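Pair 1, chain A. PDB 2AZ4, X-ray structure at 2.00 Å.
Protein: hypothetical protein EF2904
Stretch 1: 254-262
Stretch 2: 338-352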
# COMPACT_ATOMS: atom_id res chain seq x y z
N ARG A 254 -29.36 11.78 12.70
CA ARG A 254 -29.00 10.40 12.55
C ARG A 254 -27.53 10.22 12.94
O ARG A 254 -26.66 11.04 12.59
CB ARG A 254 -29.22 9.97 11.09
CG ARG A 254 -29.11 8.45 10.83
CD ARG A 254 -29.42 8.12 9.39
NE ARG A 254 -29.67 6.69 9.22
CZ ARG A 254 -29.86 6.06 8.06
NH1 ARG A 254 -29.83 6.72 6.91
NH2 ARG A 254 -30.08 4.76 8.07
N GLN A 255 -27.24 9.16 13.67
CA GLN A 255 -25.86 8.81 13.90
C GLN A 255 -25.23 8.44 12.57
O GLN A 255 -25.80 7.66 11.80
CB GLN A 255 -25.74 7.65 14.89
CG GLN A 255 -24.31 7.23 15.15
CD GLN A 255 -24.21 6.26 16.33
OE1 GLN A 255 -24.59 5.11 16.20
NE2 GLN A 255 -23.69 6.72 17.45
N ILE A 256 -24.08 9.05 12.28
CA ILE A 256 -23.29 8.66 11.10
C ILE A 256 -21.84 8.37 11.49
O ILE A 256 -21.20 9.19 12.13
CB ILE A 256 -23.27 9.74 10.01
CG1 ILE A 256 -24.71 10.23 9.71
CG2 ILE A 256 -22.59 9.18 8.73
CD1 ILE A 256 -24.76 11.41 8.74
N THR A 257 -21.35 7.21 11.07
CA THR A 257 -19.99 6.79 11.37
C THR A 257 -19.34 6.26 10.11
O THR A 257 -20.03 5.99 9.12
CB THR A 257 -19.96 5.71 12.49
OG1 THR A 257 -20.72 4.58 12.07
CG2 THR A 257 -20.57 6.25 13.78
N PHE A 258 -18.03 6.10 10.13
CA PHE A 258 -17.34 5.62 8.95
C PHE A 258 -16.05 4.94 9.38
O PHE A 258 -15.68 4.98 10.55
CB PHE A 258 -17.03 6.79 8.00
CG PHE A 258 -15.86 7.64 8.43
CD1 PHE A 258 -14.65 7.54 7.76
CD2 PHE A 258 -15.95 8.49 9.53
CE1 PHE A 258 -13.55 8.31 8.17
CE2 PHE A 258 -14.86 9.26 9.95
CZ PHE A 258 -13.67 9.17 9.26
N ASN A 259 -15.36 4.33 8.42
CA ASN A 259 -13.99 3.90 8.63
C ASN A 259 -13.27 3.86 7.30
O ASN A 259 -13.91 3.76 6.25
CB ASN A 259 -13.91 2.58 9.38
CG ASN A 259 -12.51 2.29 9.98
OD1 ASN A 259 -11.67 3.18 10.10
ND2 ASN A 259 -12.28 1.06 10.35
N GLY A 260 -11.94 3.97 7.34
CA GLY A 260 -11.15 3.90 6.13
C GLY A 260 -9.88 3.15 6.47
O GLY A 260 -9.72 2.66 7.60
N TYR A 261 -8.98 3.05 5.52
CA TYR A 261 -7.75 2.31 5.76
C TYR A 261 -6.68 3.34 6.11
O TYR A 261 -6.56 4.31 5.41
CB TYR A 261 -7.37 1.46 4.55
CG TYR A 261 -6.23 0.54 4.90
CD1 TYR A 261 -6.46 -0.59 5.69
CD2 TYR A 261 -4.93 0.84 4.51
CE1 TYR A 261 -5.39 -1.43 6.07
CE2 TYR A 261 -3.87 0.02 4.87
CZ TYR A 261 -4.11 -1.12 5.64
OH TYR A 261 -3.07 -1.95 6.01
N PRO A 262 -5.92 3.15 7.21
CA PRO A 262 -5.07 4.25 7.72
C PRO A 262 -3.95 4.78 6.81
O PRO A 262 -3.54 5.94 6.94
CB PRO A 262 -4.46 3.66 9.02
CG PRO A 262 -5.29 2.49 9.36
CD PRO A 262 -5.77 1.93 8.04
N ASN A 338 -22.61 -1.31 19.74
CA ASN A 338 -23.01 -0.09 20.48
C ASN A 338 -23.60 1.03 19.63
O ASN A 338 -24.10 2.02 20.17
CB ASN A 338 -21.83 0.46 21.28
CG ASN A 338 -21.47 -0.43 22.45
OD1 ASN A 338 -22.34 -1.09 23.03
ND2 ASN A 338 -20.20 -0.45 22.81
N LEU A 339 -23.51 0.88 18.31
CA LEU A 339 -24.02 1.90 17.39
C LEU A 339 -25.52 1.88 17.49
O LEU A 339 -26.11 0.87 17.84
CB LEU A 339 -23.59 1.59 15.95
CG LEU A 339 -22.10 1.70 15.57
CD1 LEU A 339 -21.89 1.30 14.12
CD2 LEU A 339 -21.56 3.10 15.82
N GLN A 340 -26.14 3.00 17.15
CA GLN A 340 -27.57 3.10 17.27
C GLN A 340 -28.29 2.35 16.15
O GLN A 340 -27.84 2.34 15.00
CB GLN A 340 -27.99 4.56 17.26
CG GLN A 340 -27.32 5.38 18.32
CD GLN A 340 -27.52 6.85 18.10
OE1 GLN A 340 -28.44 7.27 17.39
NE2 GLN A 340 -26.67 7.65 18.71
N GLU A 341 -29.41 1.73 16.52
CA GLU A 341 -30.36 1.19 15.57
C GLU A 341 -30.85 2.29 14.63
O GLU A 341 -31.22 3.40 15.07
CB GLU A 341 -31.53 0.53 16.32
CG GLU A 341 -32.54 -0.17 15.46
CD GLU A 341 -33.26 -1.31 16.20
OE1 GLU A 341 -32.71 -1.82 17.22
OE2 GLU A 341 -34.38 -1.69 15.75
N GLY A 342 -30.82 1.99 13.33
CA GLY A 342 -31.25 2.93 12.31
C GLY A 342 -30.16 3.90 11.87
O GLY A 342 -30.42 4.81 11.05
N SER A 343 -28.95 3.75 12.40
CA SER A 343 -27.88 4.68 12.05
C SER A 343 -27.24 4.33 10.68
O SER A 343 -27.60 3.34 10.03
CB SER A 343 -26.84 4.75 13.17
OG SER A 343 -26.12 3.54 13.25
N LEU A 344 -26.30 5.17 10.24
CA LEU A 344 -25.65 5.02 8.94
C LEU A 344 -24.17 4.76 9.16
O LEU A 344 -23.53 5.46 9.93
CB LEU A 344 -25.84 6.29 8.11
CG LEU A 344 -25.23 6.38 6.70
CD1 LEU A 344 -25.76 5.26 5.78
CD2 LEU A 344 -25.49 7.80 6.10
N TYR A 345 -23.64 3.74 8.51
CA TYR A 345 -22.21 3.45 8.56
C TYR A 345 -21.65 3.44 7.14
O TYR A 345 -22.15 2.75 6.26
CB TYR A 345 -21.93 2.12 9.28
CG TYR A 345 -20.50 1.64 9.08
CD1 TYR A 345 -19.43 2.30 9.69
CD2 TYR A 345 -20.22 0.55 8.26
CE1 TYR A 345 -18.11 1.86 9.49
CE2 TYR A 345 -18.90 0.11 8.06
CZ TYR A 345 -17.86 0.78 8.68
OH TYR A 345 -16.57 0.36 8.48
N ILE A 346 -20.59 4.21 6.93
CA ILE A 346 -19.98 4.36 5.62
C ILE A 346 -18.66 3.62 5.62
O ILE A 346 -17.74 3.98 6.34
CB ILE A 346 -19.79 5.84 5.25
CG1 ILE A 346 -21.16 6.54 5.21
CG2 ILE A 346 -19.06 5.96 3.91
CD1 ILE A 346 -21.06 8.04 5.50
N HIS A 347 -18.61 2.56 4.83
CA HIS A 347 -17.45 1.69 4.75
C HIS A 347 -16.60 2.13 3.57
O HIS A 347 -16.96 1.90 2.41
CB HIS A 347 -17.93 0.24 4.56
CG HIS A 347 -16.91 -0.77 4.97
ND1 HIS A 347 -16.43 -1.73 4.10
CD2 HIS A 347 -16.26 -0.96 6.14
CE1 HIS A 347 -15.55 -2.49 4.73
NE2 HIS A 347 -15.42 -2.03 5.96
N SER A 348 -15.47 2.77 3.85
CA SER A 348 -14.67 3.41 2.80
C SER A 348 -13.29 2.79 2.71
O SER A 348 -12.29 3.35 3.21
CB SER A 348 -14.58 4.91 3.03
OG SER A 348 -14.02 5.55 1.90
N ASP A 349 -13.24 1.63 2.05
CA ASP A 349 -12.01 0.85 1.90
C ASP A 349 -11.35 0.39 3.19
O ASP A 349 -10.16 0.07 3.22
CB ASP A 349 -11.03 1.57 0.98
CG ASP A 349 -11.57 1.70 -0.44
OD1 ASP A 349 -11.82 0.65 -1.06
OD2 ASP A 349 -11.78 2.82 -0.90
N ALA A 350 -12.13 0.36 4.28
CA ALA A 350 -11.66 -0.25 5.52
C ALA A 350 -11.84 -1.77 5.42
O ALA A 350 -12.59 -2.27 4.57
CB ALA A 350 -12.40 0.30 6.72
N GLN A 351 -11.15 -2.50 6.31
CA GLN A 351 -11.37 -3.94 6.49
C GLN A 351 -12.65 -4.24 7.30
O GLN A 351 -13.04 -3.42 8.10
CB GLN A 351 -10.15 -4.57 7.17
CG GLN A 351 -8.88 -4.31 6.39
CD GLN A 351 -7.72 -5.15 6.87
OE1 GLN A 351 -7.07 -4.80 7.86
NE2 GLN A 351 -7.46 -6.27 6.19
N PRO A 352 -13.34 -5.37 7.02
CA PRO A 352 -13.05 -6.33 5.94
C PRO A 352 -13.27 -5.71 4.57
O PRO A 352 -14.24 -4.96 4.37
CB PRO A 352 -14.05 -7.47 6.18
CG PRO A 352 -15.14 -6.87 6.99
CD PRO A 352 -14.53 -5.77 7.80
O HOH W 1 -29.21 7.29 14.65
O HOH W 2 -23.45 4.53 12.61
O HOH W 3 -14.88 -0.37 10.36
O HOH W 4 -9.59 4.41 3.19
O HOH W 5 -3.94 -4.25 7.56

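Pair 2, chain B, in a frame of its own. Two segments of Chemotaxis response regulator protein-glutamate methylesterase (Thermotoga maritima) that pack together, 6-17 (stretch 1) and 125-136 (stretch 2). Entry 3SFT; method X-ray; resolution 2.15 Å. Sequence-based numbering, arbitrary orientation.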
# COMPACT_ATOMS: atom_id res chain seq x y z
N SER B 6 5.72 3.15 -17.19
CA SER B 6 4.50 3.90 -17.46
C SER B 6 3.43 3.67 -16.38
O SER B 6 3.51 2.72 -15.60
CB SER B 6 3.93 3.52 -18.83
OG SER B 6 3.52 2.16 -18.86
N GLY B 7 2.43 4.55 -16.37
CA GLY B 7 1.34 4.45 -15.42
C GLY B 7 1.67 4.79 -13.98
O GLY B 7 2.80 5.15 -13.63
N LYS B 8 0.66 4.66 -13.13
CA LYS B 8 0.78 4.95 -11.72
C LYS B 8 0.86 3.68 -10.89
O LYS B 8 0.83 2.57 -11.42
CB LYS B 8 -0.42 5.79 -11.27
CG LYS B 8 -0.61 7.04 -12.10
CD LYS B 8 -1.65 7.97 -11.52
CE LYS B 8 -1.78 9.23 -12.36
NZ LYS B 8 -2.65 10.25 -11.73
N ILE B 9 1.00 3.85 -9.58
CA ILE B 9 1.05 2.73 -8.64
C ILE B 9 0.40 3.16 -7.33
O ILE B 9 0.45 4.32 -6.94
CB ILE B 9 2.51 2.26 -8.37
CG1 ILE B 9 2.49 0.90 -7.66
CG2 ILE B 9 3.27 3.30 -7.54
CD1 ILE B 9 3.86 0.34 -7.37
N VAL B 10 -0.26 2.21 -6.69
CA VAL B 10 -0.91 2.47 -5.42
C VAL B 10 -0.25 1.59 -4.36
O VAL B 10 -0.16 0.37 -4.52
CB VAL B 10 -2.42 2.17 -5.47
CG1 VAL B 10 -3.07 2.48 -4.13
CG2 VAL B 10 -3.08 2.99 -6.58
N VAL B 11 0.29 2.21 -3.33
CA VAL B 11 0.94 1.49 -2.25
C VAL B 11 0.12 1.78 -1.00
O VAL B 11 -0.06 2.94 -0.62
CB VAL B 11 2.40 1.94 -2.06
CG1 VAL B 11 3.03 1.19 -0.89
CG2 VAL B 11 3.20 1.70 -3.34
N ILE B 12 -0.42 0.72 -0.41
CA ILE B 12 -1.25 0.82 0.78
C ILE B 12 -0.55 0.25 2.00
O ILE B 12 0.03 -0.84 1.93
CB ILE B 12 -2.57 0.03 0.61
CG1 ILE B 12 -3.27 0.44 -0.69
CG2 ILE B 12 -3.47 0.23 1.82
CD1 ILE B 12 -4.65 -0.18 -0.88
N GLY B 13 -0.61 0.99 3.10
CA GLY B 13 -0.01 0.56 4.35
C GLY B 13 -1.10 0.44 5.39
O GLY B 13 -1.93 1.34 5.54
N SER B 14 -1.11 -0.67 6.12
CA SER B 14 -2.13 -0.91 7.13
C SER B 14 -1.64 -1.81 8.26
O SER B 14 -0.69 -2.57 8.10
CB SER B 14 -3.35 -1.54 6.48
OG SER B 14 -2.98 -2.68 5.71
N SER B 15 -2.32 -1.72 9.40
CA SER B 15 -1.99 -2.54 10.55
C SER B 15 -3.26 -3.00 11.27
O SER B 15 -4.03 -3.78 10.72
CB SER B 15 -1.05 -1.79 11.49
OG SER B 15 -0.46 -2.68 12.42
N THR B 16 -3.48 -2.51 12.50
CA THR B 16 -4.66 -2.89 13.29
C THR B 16 -5.95 -2.55 12.55
O THR B 16 -6.18 -1.41 12.15
CB THR B 16 -4.64 -2.18 14.66
OG1 THR B 16 -3.36 -2.37 15.27
CG2 THR B 16 -5.71 -2.76 15.56
N GLY B 17 -6.80 -3.56 12.35
CA GLY B 17 -8.05 -3.35 11.64
C GLY B 17 -7.85 -3.21 10.13
O GLY B 17 -8.80 -2.93 9.39
N SER B 125 6.04 11.39 -9.29
CA SER B 125 4.74 12.06 -9.23
C SER B 125 3.55 11.14 -9.51
O SER B 125 2.41 11.48 -9.18
CB SER B 125 4.69 13.28 -10.15
OG SER B 125 4.60 12.91 -11.52
N LYS B 126 3.81 9.97 -10.09
CA LYS B 126 2.75 9.01 -10.40
C LYS B 126 2.51 8.02 -9.25
O LYS B 126 1.80 7.03 -9.41
CB LYS B 126 3.07 8.26 -11.70
CG LYS B 126 3.19 9.16 -12.93
CD LYS B 126 1.96 10.05 -13.10
CE LYS B 126 2.10 10.98 -14.30
NZ LYS B 126 2.11 10.24 -15.60
N THR B 127 3.12 8.29 -8.10
CA THR B 127 2.97 7.43 -6.92
C THR B 127 1.77 7.87 -6.09
O THR B 127 1.57 9.06 -5.85
CB THR B 127 4.22 7.48 -6.01
OG1 THR B 127 5.40 7.27 -6.79
CG2 THR B 127 4.14 6.41 -4.91
N ILE B 128 0.97 6.90 -5.68
CA ILE B 128 -0.20 7.17 -4.84
C ILE B 128 -0.04 6.33 -3.58
O ILE B 128 0.10 5.11 -3.66
CB ILE B 128 -1.52 6.77 -5.55
CG1 ILE B 128 -1.75 7.65 -6.78
CG2 ILE B 128 -2.69 6.93 -4.58
CD1 ILE B 128 -3.02 7.28 -7.57
N ALA B 129 -0.01 6.98 -2.42
CA ALA B 129 0.13 6.29 -1.14
C ALA B 129 -1.19 6.34 -0.37
O ALA B 129 -1.88 7.36 -0.37
CB ALA B 129 1.24 6.92 -0.29
N VAL B 130 -1.54 5.22 0.26
CA VAL B 130 -2.77 5.12 1.04
C VAL B 130 -2.40 4.56 2.41
O VAL B 130 -1.98 3.42 2.52
CB VAL B 130 -3.81 4.18 0.37
CG1 VAL B 130 -5.11 4.20 1.16
CG2 VAL B 130 -4.08 4.62 -1.07
N ILE B 131 -2.56 5.38 3.45
CA ILE B 131 -2.22 4.95 4.79
C ILE B 131 -3.50 4.71 5.57
O ILE B 131 -4.25 5.64 5.89
CB ILE B 131 -1.32 5.98 5.50
CG1 ILE B 131 -0.09 6.26 4.64
CG2 ILE B 131 -0.91 5.48 6.88
CD1 ILE B 131 0.71 5.02 4.28
N LEU B 132 -3.75 3.44 5.88
CA LEU B 132 -4.94 3.02 6.59
C LEU B 132 -4.75 2.86 8.09
O LEU B 132 -3.65 3.05 8.62
CB LEU B 132 -5.44 1.69 6.01
CG LEU B 132 -5.65 1.65 4.49
CD1 LEU B 132 -6.18 0.28 4.08
CD2 LEU B 132 -6.61 2.76 4.08
N THR B 133 -5.85 2.50 8.74
CA THR B 133 -5.96 2.23 10.17
C THR B 133 -4.78 1.43 10.69
O THR B 133 -4.25 0.57 9.98
CB THR B 133 -7.26 1.41 10.43
OG1 THR B 133 -7.32 1.00 11.80
CG2 THR B 133 -7.30 0.17 9.53
N GLY B 134 -4.37 1.72 11.93
CA GLY B 134 -3.26 1.01 12.53
C GLY B 134 -2.51 1.79 13.59
O GLY B 134 -2.62 3.02 13.66
N MET B 135 -1.77 1.08 14.43
CA MET B 135 -0.98 1.70 15.48
C MET B 135 0.38 2.10 14.94
O MET B 135 0.87 1.52 13.97
CB MET B 135 -0.74 0.73 16.64
CG MET B 135 -1.87 0.59 17.62
SD MET B 135 -1.43 -0.46 19.04
CE MET B 135 -2.84 -0.11 19.97
N GLY B 136 1.00 3.08 15.58
CA GLY B 136 2.32 3.52 15.17
C GLY B 136 2.38 4.59 14.10
O GLY B 136 1.38 5.21 13.75
O HOH W 6 1.39 -1.35 13.72

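Two parallel strand pairs with a common backbone: the N, CA and C atoms of 14 central residues superpose with an RMSD of 0.7 Å. In pair 1, the strand through Ile256(A) to Asn259(A) runs beside the strand through Leu344(A) to His347(A), with 14° between their directions; in pair 2, strand 9-14 runs beside strand 127-131 at 19°. The hydrogen-bond ladder is conserved. Thr257(A) N donates to Leu344(A) O (3.0 Å) and Ile346(A) N to Thr257(A) O (2.9 Å); at the matched positions Val11(B) N donates to Ile128(B) O and Val130(B) N to Val11(B) O, both 2.9 Å. As is usual for parallel strands, one residue thus bonds to two neighbours across the gap, here through Thr257(A) or Val11(B).

On the face carrying Ile256(A), Phe258(A), Leu344(A) and Ile346(A), pair 2 places Val10(B), Ile12(B), Ile128(B) and Val130(B). All eight are buried and apolar. Ile256(A) CG2 meets Ile346(A) CD1 at 3.8 Å; the smaller matched pair is just as close, with Val10(B) CG1 3.9 Å from Val130(B) CG2. Phe258(A) touches Ile346(A) through its base, CB to CB at 4.0 Å, while its ring leads away. Ile12(B), in the same place, packs CG1 against Val130(B) CB at 3.9 Å and also sets CG2 3.5 Å from Leu132(B) CD1. The match of Leu132(B) is Ser348(A), a polar residue, so that apolar contact has no equivalent in pair 1.

The other face differs more. Thr257(A) and Tyr345(A) stand where pair 2 has Val11(B) and Ala129(B). The tyrosine ring turns its edge to Thr257(A), whose OG1 lies 3.5 Å from Tyr345(A) CD1, and its OH reaches to 3.6 Å from Asn259(A) CB. A water extends this link, 2.6 Å from Tyr345(A) OH and accepting from Asn259(A) ND2 at 3.0 Å. Gly13(B), matching Asn259(A), has no side chain; Ile131(B), matching His347(A), brings the end of its side chain nearer the first strand.

Before the strands, Arg254(A) and Lys8(B) coincide but work differently. Arg254(A) NE and NH2 both donate to Gly342(A) O, at 2.7 and 3.0 Å, and Leu344(A) CB covers one guanidinium face. Lys8(B) relies on its aliphatic chain, with CD 4.2 Å from Ile128(B) CD1. Next along, Gln255(A) OE1 accepts from Gln340(A) N (2.8 Å), whereas Ile9(B) makes an apolar approach, CG2 to Thr127(B) CG2 at 4.2 Å. Pair 1 therefore anchors this end with polar side chains, and pair 2 fills it with hydrocarbon.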